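Local coordinates for protein GDP-L-fucose synthase (Campylobacter jejuni subsp. jejuni serotype O:2, PDB 7M13) that binds NADPH and acts as a GDP-D-glycero-L-gluco-heptose synthase in making the capsular polysaccharide, at residues N8-I13 and F33-L38; K120-E125 and L318-K323; H193-L198 and V298-E303. One frame throughout, in Å; residues are numbered along the deposited sequence.

Interaction 1 of 3, residues N8-I13 and F33-L38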
ATOM      1  N   ASN B   8      25.109 -23.295   9.353  1.00 16.21           N
ATOM      2  CA  ASN B   8      26.050 -22.646   8.401  1.00 15.61           C
ATOM      3  C   ASN B   8      25.301 -21.928   7.288  1.00 15.17           C
ATOM      4  O   ASN B   8      25.953 -21.452   6.391  1.00 15.67           O
ATOM      5  CB  ASN B   8      27.068 -23.621   7.817  1.00 17.81           C
ATOM      6  CG  ASN B   8      26.477 -24.818   7.102  1.00 17.14           C
ATOM      7  OD1 ASN B   8      25.277 -25.105   7.119  1.00 19.12           O
ATOM      8  ND2 ASN B   8      27.327 -25.587   6.428  1.00 23.49           N
ATOM      9  N   SER B   9      23.984 -21.885   7.324  1.00 14.82           N
ATOM     10  CA  SER B   9      23.213 -21.049   6.376  1.00 14.31           C
ATOM     11  C   SER B   9      23.581 -19.583   6.478  1.00 12.92           C
ATOM     12  O   SER B   9      23.776 -19.047   7.582  1.00 14.07           O
ATOM     13  CB  SER B   9      21.735 -21.198   6.611  1.00 14.19           C
ATOM     14  OG  SER B   9      21.279 -22.512   6.372  1.00 14.62           O
ATOM     15  N   LYS B  10      23.647 -18.901   5.335  1.00 13.71           N
ATOM     16  CA  LYS B  10      23.959 -17.467   5.331  1.00 14.28           C
ATOM     17  C   LYS B  10      22.678 -16.702   5.636  1.00 13.57           C
ATOM     18  O   LYS B  10      21.752 -16.773   4.831  1.00 14.53           O
ATOM     19  CB  LYS B  10      24.583 -17.027   4.010  1.00 16.13           C
ATOM     20  CG  LYS B  10      25.128 -15.613   4.088  1.00 17.12           C
ATOM     21  CD  LYS B  10      26.036 -15.284   2.920  1.00 22.63           C
ATOM     22  CE  LYS B  10      26.779 -13.985   3.057  1.00 24.97           C
ATOM     23  NZ  LYS B  10      27.791 -13.895   1.972  1.00 24.12           N
ATOM     24  N   ILE B  11      22.668 -15.960   6.730  1.00 12.85           N
ATOM     25  CA  ILE B  11      21.464 -15.286   7.271  1.00 13.36           C
ATOM     26  C   ILE B  11      21.716 -13.799   7.290  1.00 13.80           C
ATOM     27  O   ILE B  11      22.641 -13.348   7.942  1.00 14.12           O
ATOM     28  CB  ILE B  11      21.137 -15.790   8.689  1.00 13.83           C
ATOM     29  CG1 ILE B  11      20.912 -17.292   8.653  1.00 15.08           C
ATOM     30  CG2 ILE B  11      19.950 -15.010   9.266  1.00 14.77           C
ATOM     31  CD1 ILE B  11      20.817 -17.935  10.029  1.00 14.28           C
ATOM     32  N   TYR B  12      20.859 -13.017   6.614  1.00 11.75           N
ATOM     33  CA  TYR B  12      20.887 -11.543   6.655  1.00 12.98           C
ATOM     34  C   TYR B  12      19.840 -11.051   7.645  1.00 12.24           C
ATOM     35  O   TYR B  12      18.684 -11.430   7.522  1.00 12.60           O
ATOM     36  CB  TYR B  12      20.668 -10.996   5.244  1.00 13.78           C
ATOM     37  CG  TYR B  12      20.473  -9.510   5.142  1.00 11.76           C
ATOM     38  CD1 TYR B  12      21.253  -8.605   5.845  1.00 12.69           C
ATOM     39  CD2 TYR B  12      19.437  -9.007   4.358  1.00 12.34           C
ATOM     40  CE1 TYR B  12      21.056  -7.241   5.734  1.00 12.78           C
ATOM     41  CE2 TYR B  12      19.253  -7.648   4.225  1.00 14.08           C
ATOM     42  CZ  TYR B  12      20.022  -6.770   4.944  1.00 12.99           C
ATOM     43  OH  TYR B  12      19.786  -5.434   4.864  1.00 16.21           O
ATOM     44  N   ILE B  13      20.273 -10.310   8.642  1.00 12.17           N
ATOM     45  CA  ILE B  13      19.388  -9.539   9.553  1.00 14.19           C
ATOM     46  C   ILE B  13      19.463  -8.085   9.126  1.00 15.16           C
ATOM     47  O   ILE B  13      20.460  -7.420   9.396  1.00 14.25           O
ATOM     48  CB  ILE B  13      19.744  -9.743  11.040  1.00 14.93           C
ATOM     49  CG1 ILE B  13      19.726 -11.229  11.402  1.00 17.32           C
ATOM     50  CG2 ILE B  13      18.775  -8.959  11.927  1.00 15.08           C
ATOM     51  CD1 ILE B  13      21.074 -11.855  11.563  1.00 24.21           C
ATOM     52  N   PHE B  33      23.999 -20.413  14.952  1.00 17.98           N
ATOM     53  CA  PHE B  33      23.782 -19.826  13.606  1.00 17.66           C
ATOM     54  C   PHE B  33      24.733 -18.649  13.476  1.00 19.00           C
ATOM     55  O   PHE B  33      24.376 -17.512  13.841  1.00 21.26           O
ATOM     56  CB  PHE B  33      22.329 -19.400  13.407  1.00 16.20           C
ATOM     57  CG  PHE B  33      21.349 -20.529  13.378  1.00 17.49           C
ATOM     58  CD1 PHE B  33      21.072 -21.223  12.225  1.00 15.20           C
ATOM     59  CD2 PHE B  33      20.709 -20.950  14.543  1.00 17.88           C
ATOM     60  CE1 PHE B  33      20.181 -22.279  12.222  1.00 17.63           C
ATOM     61  CE2 PHE B  33      19.786 -21.977  14.531  1.00 20.30           C
ATOM     62  CZ  PHE B  33      19.521 -22.647  13.372  1.00 19.15           C
ATOM     63  N   ASN B  34      25.972 -18.903  13.074  1.00 17.77           N
ATOM     64  CA  ASN B  34      27.039 -17.895  13.189  1.00 18.96           C
ATOM     65  C   ASN B  34      27.396 -17.281  11.831  1.00 22.59           C
ATOM     66  O   ASN B  34      28.191 -16.370  11.858  1.00 24.99           O
ATOM     67  CB  ASN B  34      28.274 -18.487  13.879  1.00 20.72           C
ATOM     68  CG  ASN B  34      28.029 -18.633  15.364  1.00 24.25           C
ATOM     69  OD1 ASN B  34      27.586 -17.685  16.010  1.00 27.14           O
ATOM     70  ND2 ASN B  34      28.353 -19.785  15.935  1.00 18.44           N
ATOM     71  N   ASN B  35      26.787 -17.711  10.717  1.00 16.93           N
ATOM     72  CA  ASN B  35      27.118 -17.244   9.346  1.00 14.92           C
ATOM     73  C   ASN B  35      26.166 -16.090   9.000  1.00 14.66           C
ATOM     74  O   ASN B  35      25.304 -16.244   8.122  1.00 16.47           O
ATOM     75  CB  ASN B  35      27.008 -18.348   8.310  1.00 14.85           C
ATOM     76  CG  ASN B  35      27.543 -17.960   6.950  1.00 13.90           C
ATOM     77  OD1 ASN B  35      28.224 -16.925   6.827  1.00 17.57           O
ATOM     78  ND2 ASN B  35      27.217 -18.766   5.953  1.00 14.89           N
ATOM     79  N   LEU B  36      26.294 -15.010   9.730  1.00 14.16           N
ATOM     80  CA  LEU B  36      25.395 -13.845   9.616  1.00 15.73           C
ATOM     81  C   LEU B  36      26.032 -12.807   8.726  1.00 16.95           C
ATOM     82  O   LEU B  36      27.267 -12.628   8.715  1.00 18.32           O
ATOM     83  CB  LEU B  36      25.109 -13.270  10.997  1.00 15.48           C
ATOM     84  CG  LEU B  36      24.610 -14.255  12.053  1.00 15.73           C
ATOM     85  CD1 LEU B  36      24.317 -13.530  13.350  1.00 19.47           C
ATOM     86  CD2 LEU B  36      23.418 -15.077  11.585  1.00 16.53           C
ATOM     87  N   VAL B  37      25.188 -12.064   8.020  1.00 16.28           N
ATOM     88  CA  VAL B  37      25.682 -10.895   7.257  1.00 17.92           C
ATOM     89  C   VAL B  37      24.893  -9.708   7.770  1.00 16.40           C
ATOM     90  O   VAL B  37      23.631  -9.800   7.870  1.00 17.20           O
ATOM     91  CB  VAL B  37      25.631 -11.110   5.734  1.00 22.45           C
ATOM     92  CG1 VAL B  37      24.256 -11.496   5.234  1.00 24.04           C
ATOM     93  CG2 VAL B  37      26.156  -9.886   4.993  1.00 22.13           C
ATOM     94  N   LEU B  38      25.616  -8.689   8.189  1.00 17.76           N
ATOM     95  CA  LEU B  38      25.126  -7.528   8.951  1.00 16.64           C
ATOM     96  C   LEU B  38      25.667  -6.278   8.263  1.00 18.64           C
ATOM     97  O   LEU B  38      26.864  -6.219   8.004  1.00 19.53           O
ATOM     98  CB  LEU B  38      25.594  -7.647  10.397  1.00 19.49           C
ATOM     99  CG  LEU B  38      25.302  -8.957  11.126  1.00 19.55           C
ATOM    100  CD1 LEU B  38      25.953  -8.932  12.499  1.00 24.95           C
ATOM    101  CD2 LEU B  38      23.802  -9.215  11.249  1.00 19.20           C
TER
HETATM  102  O   HOH W   1      24.241 -19.069  10.327  1.00 16.77           O

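Interaction 2 of 3, residues K120-E125 and L318-K323. With EDO (1,2-ethanediol), chain H.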
ATOM      1  N   LYS B 120     -12.348  -4.862  16.920  1.00 19.20           N
ATOM      2  CA  LYS B 120     -12.559  -5.532  18.219  1.00 19.29           C
ATOM      3  C   LYS B 120     -11.249  -6.147  18.717  1.00 16.61           C
ATOM      4  O   LYS B 120     -10.529  -6.790  17.948  1.00 15.70           O
ATOM      5  CB  LYS B 120     -13.616  -6.616  18.046  1.00 23.13           C
ATOM      6  CG  LYS B 120     -13.817  -7.483  19.277  1.00 31.43           C
ATOM      7  CD  LYS B 120     -14.838  -8.564  19.125  1.00 32.90           C
ATOM      8  CE  LYS B 120     -14.886  -9.442  20.353  1.00 34.94           C
ATOM      9  NZ  LYS B 120     -13.756 -10.395  20.363  1.00 26.44           N
ATOM     10  N   ASN B 121     -10.988  -6.005  20.004  1.00 15.86           N
ATOM     11  CA  ASN B 121      -9.947  -6.807  20.680  1.00 14.62           C
ATOM     12  C   ASN B 121     -10.561  -8.108  21.162  1.00 15.52           C
ATOM     13  O   ASN B 121     -11.716  -8.129  21.621  1.00 18.57           O
ATOM     14  CB  ASN B 121      -9.361  -6.059  21.866  1.00 16.16           C
ATOM     15  CG  ASN B 121      -8.558  -4.852  21.464  1.00 20.27           C
ATOM     16  OD1 ASN B 121      -7.638  -4.966  20.664  1.00 19.12           O
ATOM     17  ND2 ASN B 121      -8.879  -3.708  22.051  1.00 26.58           N
ATOM     18  N   PRO B 122      -9.804  -9.217  21.144  1.00 14.01           N
ATOM     19  CA  PRO B 122      -8.447  -9.250  20.603  1.00 13.54           C
ATOM     20  C   PRO B 122      -8.483  -9.261  19.074  1.00 12.98           C
ATOM     21  O   PRO B 122      -9.377  -9.821  18.463  1.00 13.29           O
ATOM     22  CB  PRO B 122      -7.874 -10.530  21.197  1.00 13.64           C
ATOM     23  CG  PRO B 122      -9.095 -11.442  21.290  1.00 15.29           C
ATOM     24  CD  PRO B 122     -10.217 -10.518  21.695  1.00 14.67           C
ATOM     25  N   LEU B 123      -7.455  -8.659  18.463  1.00 12.02           N
ATOM     26  CA  LEU B 123      -7.420  -8.455  16.998  1.00 12.87           C
ATOM     27  C   LEU B 123      -7.072  -9.745  16.278  1.00 11.78           C
ATOM     28  O   LEU B 123      -5.991 -10.329  16.540  1.00 11.75           O
ATOM     29  CB  LEU B 123      -6.366  -7.396  16.680  1.00 13.21           C
ATOM     30  CG  LEU B 123      -6.628  -6.028  17.274  1.00 13.64           C
ATOM     31  CD1 LEU B 123      -5.351  -5.203  17.279  1.00 14.67           C
ATOM     32  CD2 LEU B 123      -7.744  -5.340  16.495  1.00 14.90           C
ATOM     33  N   LYS B 124      -7.948 -10.208  15.395  1.00 11.33           N
ATOM     34  CA  LYS B 124      -7.710 -11.355  14.514  1.00 11.76           C
ATOM     35  C   LYS B 124      -7.012 -10.863  13.255  1.00 11.09           C
ATOM     36  O   LYS B 124      -7.269  -9.746  12.806  1.00 11.81           O
ATOM     37  CB  LYS B 124      -9.048 -11.998  14.192  1.00 13.21           C
ATOM     38  CG  LYS B 124      -9.775 -12.609  15.381  1.00 14.68           C
ATOM     39  CD  LYS B 124     -11.010 -13.398  14.950  1.00 15.89           C
ATOM     40  CE  LYS B 124     -10.735 -14.636  14.134  1.00 17.79           C
ATOM     41  NZ  LYS B 124     -11.985 -15.336  13.748  1.00 18.41           N
ATOM     42  N   GLU B 125      -6.298 -11.766  12.618  1.00 11.72           N
ATOM     43  CA  GLU B 125      -5.588 -11.445  11.349  1.00 11.95           C
ATOM     44  C   GLU B 125      -6.615 -10.941  10.330  1.00 12.85           C
ATOM     45  O   GLU B 125      -6.275 -10.071   9.502  1.00 12.15           O
ATOM     46  CB  GLU B 125      -4.803 -12.670  10.932  1.00 12.01           C
ATOM     47  CG  GLU B 125      -3.586 -12.923  11.799  1.00 11.57           C
ATOM     48  CD  GLU B 125      -3.770 -13.834  13.012  1.00 12.44           C
ATOM     49  OE1 GLU B 125      -4.961 -14.171  13.347  1.00 13.99           O
ATOM     50  OE2 GLU B 125      -2.746 -14.251  13.628  1.00 12.29           O
ATOM     51  N   LEU B 318      -4.784  -5.472  21.587  1.00 15.56           N
ATOM     52  CA  LEU B 318      -4.302  -6.787  22.033  1.00 15.86           C
ATOM     53  C   LEU B 318      -4.477  -7.728  20.860  1.00 15.56           C
ATOM     54  O   LEU B 318      -5.624  -7.823  20.370  1.00 16.64           O
ATOM     55  CB  LEU B 318      -5.175  -7.245  23.216  1.00 16.80           C
ATOM     56  CG  LEU B 318      -4.999  -8.693  23.654  1.00 17.95           C
ATOM     57  CD1 LEU B 318      -3.580  -8.954  24.095  1.00 18.59           C
ATOM     58  CD2 LEU B 318      -5.987  -9.033  24.758  1.00 18.50           C
ATOM     59  N   MET B 319      -3.419  -8.435  20.490  1.00 13.83           N
ATOM     60  CA  MET B 319      -3.509  -9.457  19.417  1.00 13.73           C
ATOM     61  C   MET B 319      -4.252 -10.702  19.893  1.00 13.96           C
ATOM     62  O   MET B 319      -3.980 -11.194  20.989  1.00 15.98           O
ATOM     63  CB  MET B 319      -2.133  -9.896  18.936  1.00 14.98           C
ATOM     64  CG  MET B 319      -1.308  -8.838  18.236  1.00 14.51           C
ATOM     65  SD  MET B 319      -2.235  -7.916  17.013  1.00 14.97           S
ATOM     66  CE  MET B 319      -0.849  -7.074  16.249  1.00 13.81           C
ATOM     67  N   ASP B 320      -5.056 -11.294  19.026  1.00 14.14           N
ATOM     68  CA  ASP B 320      -5.497 -12.699  19.139  1.00 12.88           C
ATOM     69  C   ASP B 320      -4.355 -13.547  18.584  1.00 14.28           C
ATOM     70  O   ASP B 320      -4.053 -13.373  17.385  1.00 12.41           O
ATOM     71  CB  ASP B 320      -6.801 -12.897  18.372  1.00 13.80           C
ATOM     72  CG  ASP B 320      -7.423 -14.261  18.605  1.00 14.56           C
ATOM     73  OD1 ASP B 320      -6.668 -15.215  18.848  1.00 15.76           O
ATOM     74  OD2 ASP B 320      -8.652 -14.359  18.590  1.00 17.24           O
ATOM     75  N   CYS B 321      -3.687 -14.322  19.431  1.00 13.33           N
ATOM     76  CA  CYS B 321      -2.547 -15.175  19.034  1.00 16.02           C
ATOM     77  C   CYS B 321      -2.982 -16.623  18.837  1.00 13.28           C
ATOM     78  O   CYS B 321      -2.126 -17.526  18.869  1.00 13.62           O
ATOM     79  CB  CYS B 321      -1.432 -15.040  20.048  1.00 16.22           C
ATOM     80  SG  CYS B 321      -0.651 -13.401  19.972  1.00 20.52           S
ATOM     81  N   SER B 322      -4.266 -16.893  18.648  1.00 13.07           N
ATOM     82  CA  SER B 322      -4.751 -18.278  18.420  1.00 13.43           C
ATOM     83  C   SER B 322      -4.044 -18.930  17.222  1.00 12.68           C
ATOM     84  O   SER B 322      -3.703 -20.129  17.259  1.00 13.48           O
ATOM     85  CB  SER B 322      -6.256 -18.322  18.263  1.00 13.58           C
ATOM     86  OG  SER B 322      -6.895 -17.796  19.418  1.00 15.98           O
ATOM     87  N   LYS B 323      -3.777 -18.181  16.141  1.00 12.53           N
ATOM     88  CA  LYS B 323      -3.236 -18.802  14.916  1.00 13.10           C
ATOM     89  C   LYS B 323      -1.779 -19.215  15.169  1.00 12.47           C
ATOM     90  O   LYS B 323      -1.414 -20.340  14.850  1.00 13.58           O
ATOM     91  CB  LYS B 323      -3.385 -17.822  13.759  1.00 15.21           C
ATOM     92  CG  LYS B 323      -2.827 -18.266  12.438  1.00 16.40           C
ATOM     93  CD  LYS B 323      -2.996 -17.103  11.451  1.00 19.35           C
ATOM     94  CE  LYS B 323      -2.667 -17.402  10.023  1.00 24.22           C
ATOM     95  NZ  LYS B 323      -3.134 -16.242   9.222  1.00 16.68           N
TER
HETATM   96  C1  EDO H 404     -13.638  -6.036  12.368  1.00 29.31           C
HETATM   97  O1  EDO H 404     -14.888  -5.528  11.942  1.00 36.11           O
HETATM   98  C2  EDO H 404     -13.693  -6.519  13.772  1.00 26.62           C
HETATM   99  O2  EDO H 404     -13.972  -5.506  14.684  1.00 22.15           O
HETATM  100  O   HOH W   2      -4.977 -15.465  15.745  1.00 14.57           O

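Interaction 3 of 3, residues H193-L198 and V298-E303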
ATOM      1  N   HIS B 193      13.508   4.554  37.290  1.00 32.49           N
ATOM      2  CA  HIS B 193      14.942   4.491  37.680  1.00 31.76           C
ATOM      3  C   HIS B 193      15.419   5.895  38.076  1.00 33.05           C
ATOM      4  O   HIS B 193      16.019   6.038  39.163  1.00 33.06           O
ATOM      5  CB  HIS B 193      15.789   3.871  36.565  1.00 32.97           C
ATOM      6  CG  HIS B 193      17.238   3.823  36.895  1.00 31.27           C
ATOM      7  ND1 HIS B 193      17.755   2.912  37.797  1.00 32.85           N
ATOM      8  CD2 HIS B 193      18.274   4.575  36.468  1.00 31.73           C
ATOM      9  CE1 HIS B 193      19.057   3.096  37.897  1.00 33.83           C
ATOM     10  NE2 HIS B 193      19.398   4.110  37.090  1.00 34.01           N
ATOM     11  N   LEU B 194      15.141   6.900  37.248  1.00 32.62           N
ATOM     12  CA  LEU B 194      15.551   8.305  37.507  1.00 33.62           C
ATOM     13  C   LEU B 194      14.801   8.852  38.728  1.00 31.48           C
ATOM     14  O   LEU B 194      15.423   9.605  39.496  1.00 34.39           O
ATOM     15  CB  LEU B 194      15.286   9.170  36.276  1.00 35.68           C
ATOM     16  CG  LEU B 194      16.079   8.799  35.026  1.00 39.63           C
ATOM     17  CD1 LEU B 194      15.879   9.850  33.954  1.00 41.46           C
ATOM     18  CD2 LEU B 194      17.555   8.620  35.343  1.00 43.62           C
ATOM     19  N   ALA B 195      13.527   8.490  38.914  1.00 31.81           N
ATOM     20  CA  ALA B 195      12.739   8.841  40.116  1.00 30.35           C
ATOM     21  C   ALA B 195      13.470   8.321  41.357  1.00 32.02           C
ATOM     22  O   ALA B 195      13.531   9.054  42.368  1.00 29.24           O
ATOM     23  CB  ALA B 195      11.342   8.272  40.036  1.00 31.71           C
ATOM     24  N   LYS B 196      13.976   7.088  41.290  1.00 31.29           N
ATOM     25  CA  LYS B 196      14.731   6.442  42.394  1.00 31.64           C
ATOM     26  C   LYS B 196      16.033   7.213  42.611  1.00 34.45           C
ATOM     27  O   LYS B 196      16.339   7.541  43.779  1.00 36.76           O
ATOM     28  CB  LYS B 196      15.006   4.967  42.101  1.00 31.94           C
ATOM     29  CG  LYS B 196      15.675   4.213  43.243  1.00 33.17           C
ATOM     30  CD  LYS B 196      15.788   2.723  43.029  1.00 38.09           C
ATOM     31  CE  LYS B 196      16.866   2.358  42.030  1.00 41.21           C
ATOM     32  NZ  LYS B 196      17.114   0.898  42.011  1.00 44.53           N
ATOM     33  N   LEU B 197      16.791   7.478  41.538  1.00 31.74           N
ATOM     34  CA  LEU B 197      18.056   8.249  41.657  1.00 32.56           C
ATOM     35  C   LEU B 197      17.760   9.577  42.362  1.00 28.72           C
ATOM     36  O   LEU B 197      18.536   9.941  43.259  1.00 33.87           O
ATOM     37  CB  LEU B 197      18.687   8.490  40.280  1.00 30.17           C
ATOM     38  CG  LEU B 197      19.243   7.254  39.568  1.00 36.02           C
ATOM     39  CD1 LEU B 197      20.004   7.662  38.318  1.00 36.69           C
ATOM     40  CD2 LEU B 197      20.127   6.405  40.467  1.00 33.85           C
ATOM     41  N   LEU B 198      16.680  10.268  42.000  1.00 28.48           N
ATOM     42  CA  LEU B 198      16.300  11.553  42.644  1.00 28.60           C
ATOM     43  C   LEU B 198      16.008  11.323  44.127  1.00 34.71           C
ATOM     44  O   LEU B 198      16.463  12.152  44.943  1.00 31.25           O
ATOM     45  CB  LEU B 198      15.089  12.187  41.955  1.00 30.40           C
ATOM     46  CG  LEU B 198      15.346  12.921  40.637  1.00 31.50           C
ATOM     47  CD1 LEU B 198      14.033  13.389  40.022  1.00 30.17           C
ATOM     48  CD2 LEU B 198      16.268  14.115  40.842  1.00 33.42           C
ATOM     49  N   VAL B 298      12.066  -1.679  40.210  1.00 28.82           N
ATOM     50  CA  VAL B 298      13.062  -0.578  40.365  1.00 28.50           C
ATOM     51  C   VAL B 298      13.323  -0.345  41.857  1.00 31.81           C
ATOM     52  O   VAL B 298      14.451   0.037  42.209  1.00 35.23           O
ATOM     53  CB  VAL B 298      12.586   0.692  39.644  1.00 30.42           C
ATOM     54  CG1 VAL B 298      13.373   1.926  40.071  1.00 32.03           C
ATOM     55  CG2 VAL B 298      12.652   0.502  38.133  1.00 29.51           C
ATOM     56  N   GLY B 299      12.320  -0.580  42.698  1.00 33.35           N
ATOM     57  CA  GLY B 299      12.407  -0.328  44.150  1.00 32.27           C
ATOM     58  C   GLY B 299      12.241   1.148  44.469  1.00 34.51           C
ATOM     59  O   GLY B 299      12.803   1.593  45.463  1.00 35.84           O
ATOM     60  N   PHE B 300      11.479   1.896  43.670  1.00 31.39           N
ATOM     61  CA  PHE B 300      11.133   3.310  43.956  1.00 29.00           C
ATOM     62  C   PHE B 300      10.148   3.350  45.130  1.00 32.87           C
ATOM     63  O   PHE B 300       9.178   2.558  45.128  1.00 33.95           O
ATOM     64  CB  PHE B 300      10.562   3.986  42.712  1.00 30.32           C
ATOM     65  CG  PHE B 300      10.089   5.399  42.907  1.00 27.53           C
ATOM     66  CD1 PHE B 300      10.956   6.393  43.331  1.00 28.38           C
ATOM     67  CD2 PHE B 300       8.773   5.742  42.651  1.00 28.65           C
ATOM     68  CE1 PHE B 300      10.515   7.699  43.472  1.00 26.06           C
ATOM     69  CE2 PHE B 300       8.335   7.051  42.787  1.00 32.01           C
ATOM     70  CZ  PHE B 300       9.206   8.027  43.213  1.00 30.63           C
ATOM     71  N   SER B 301      10.419   4.210  46.124  1.00 30.31           N
ATOM     72  CA  SER B 301       9.650   4.301  47.396  1.00 33.10           C
ATOM     73  C   SER B 301       8.591   5.401  47.299  1.00 32.05           C
ATOM     74  O   SER B 301       7.705   5.444  48.170  1.00 32.41           O
ATOM     75  CB  SER B 301      10.569   4.539  48.576  1.00 35.26           C
ATOM     76  OG  SER B 301      11.110   5.848  48.524  1.00 40.08           O
ATOM     77  N   GLY B 302       8.662   6.237  46.264  1.00 29.45           N
ATOM     78  CA  GLY B 302       7.713   7.334  46.009  1.00 30.51           C
ATOM     79  C   GLY B 302       6.378   6.840  45.471  1.00 33.10           C
ATOM     80  O   GLY B 302       6.131   5.626  45.476  1.00 31.15           O
ATOM     81  N   GLU B 303       5.537   7.767  45.020  1.00 35.86           N
ATOM     82  CA  GLU B 303       4.130   7.507  44.622  1.00 36.28           C
ATOM     83  C   GLU B 303       4.047   7.259  43.119  1.00 38.49           C
ATOM     84  O   GLU B 303       4.867   7.813  42.342  1.00 37.46           O
ATOM     85  CB  GLU B 303       3.250   8.698  44.986  1.00 41.30           C
ATOM     86  CG  GLU B 303       3.197   8.961  46.471  1.00 42.50           C
ATOM     87  CD  GLU B 303       2.726  10.356  46.847  1.00 50.34           C
ATOM     88  OE1 GLU B 303       2.652  10.633  48.055  1.00 53.84           O
ATOM     89  OE2 GLU B 303       2.422  11.156  45.929  1.00 55.08           O
TER

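Interaction 1 of 3, residues N8-I13 and F33-L38
Two parallel strands of the Rossmann fold meet here, the first and last elements of the opening beta-alpha-beta unit formed by strand 11-14, helix 19-30 and strand 36-37. The bridges Ile11-Leu36 and Tyr12-Val37 fix the register, with Ile11 CA and Leu36 CA 4.8 Å apart. The backbone of Ile11 straddles Leu36: its N donates to Asn35 O at 3.0 Å, in the carbonyl plane, while its O accepts from Val37 N at 2.9 Å, with Val37 N above the Ile11 carbonyl plane. Ile13 N to Val37 O is a weak continuation. Asn35 lies at the centre of an inverse gamma turn, and its side chain extends the pairing beyond the strand. With CG anti to the backbone N (chi1 -171°), ND2 reaches Asn8 O at 3.0 Å with a nearly straight N-H (167°). A water bridges next to it, donating to Ser9 O and accepting from Asn35 N. On one face of the sheet, Leu36 CD2 lies against Ile11 CB at 3.8 Å and also touches Ile13 CD1. Ile13 CD1 meets Leu38 CD2 as well, and Ile11 CD1 approaches Phe33 CD1 obliquely at 4.0 Å. On the other face, Val37 CG1 packs on Tyr12 CB at 3.6 Å, although this branch occupies the crowded position between N and carbonyl carbon (chi1 55°). Val37 O lies in the plane of the Tyr12 ring, at its edge, 3.3 Å from CD1. The extended Lys10 chain crosses Val37 with CE, and its NZ ends in a salt bridge with Glu59. Helix 19-30 covers the isoleucine face through Leu28 and Val25, helix 49-59 covers the Tyr12-Val37 face through Phe55, and strand 63-66 pairs with the far edge of strand 11-14.

Interaction 2 of 3, residues K120-E125 and L318-K323
Asn121 holds CG anti to its carbonyl carbon (chi1 -68°), where OD1 accepts a hydrogen bond from Leu318 N at 3.0 Å, the donor above the amide carbonyl plane; Asp320 instead holds CG anti to its backbone N (chi1 -172°), so that its carboxylate lies alongside Pro122 and Lys124. These side chains flank a single beta bridge, Leu123-Met319, which ties the loop between strand 105-111 and helix 138-158 of the Rossmann fold to the chain leading into helix 322-326. Leu123 N donates to Leu318 O at 2.8 Å in the carbonyl plane, and Leu123 O accepts from Asp320 N, also at 2.8 Å but with the donor above the plane. A cis peptide precedes Pro122, whose CB rests 3.6 Å from Asp320 N. Beside the bridge the side chains of Leu123 and Met319 cross obliquely, CD1 4.1 Å from SD, and Met319 continues against Val166 and Asn168 of the central sheet. Asp320 OD1 forms an Asx turn, taking Ser322 N nearly along its C-O axis and Ser322 OG on its syn lone pair; two bonds thus fix the carboxylate where the helix starts. Glu125, bent at chi2 (91°), lays OE2 across the Lys323 chain; that oxygen accepts from Asn278 N, and Lys323 NZ donates to His276 O. Water 2 lies 2.7 Å from Glu125 OE1 and 2.8 Å from Asp320 O and accepts from Lys323 N at 3.0 Å.

Interaction 3 of 3, residues H193-L198 and V298-E303
The C-terminal end of helix 287-298 and the turn after it lean on the flank of helix 184-199. Lys196 starts out extended and then bends at chi3 (75°), which brings NZ to Val298 O at 2.8 Å, in the carbonyl plane. That carbonyl belongs to the last residue of the helix: Gly299 follows with positive phi (78°) and takes the chain out of helical geometry. A lysine charge here would be expected to suit the negative end of the helix dipole, and Tyr343 OH is a second partner of NZ. Val298 CG1, anti to its backbone N, sits 3.8 Å from both His193 N and His193 CA. Both helices are in the part of this extended short-chain dehydrogenase fold that carries the small parallel sheet of strands 231-235 and 303-307, and Phe300 is on the way into the second strand. Its ring receives Ala195 CB over one face as a CH-pi contact, 3.8 Å from CB to the ring centroid and 19° off the normal. Gly302 N stands over the centre of the opposite face, 3.4 Å above the plane, while Glu303 O lies in plane at the edge; Val232 also touches the ring.

The three contacts are separate, the nearest atoms of any two being at least about 20 Å apart. Along the chain interaction 1 is complete before the others begin, whereas both segments of interaction 3 fall between 120-125 and 318-323. The bound NADP relates the first two: the side chains of Tyr12 and of Met319 each come within about 7 Å of it, though the centres of these contacts are about 32 Å apart. The centre of interaction 3 is about 41 Å from that of interaction 1 and about 35 Å from that of interaction 2; its Ala195 side chain is about 6 Å from that of Lys191, one turn earlier in helix 184-199 and predicted to bind substrate.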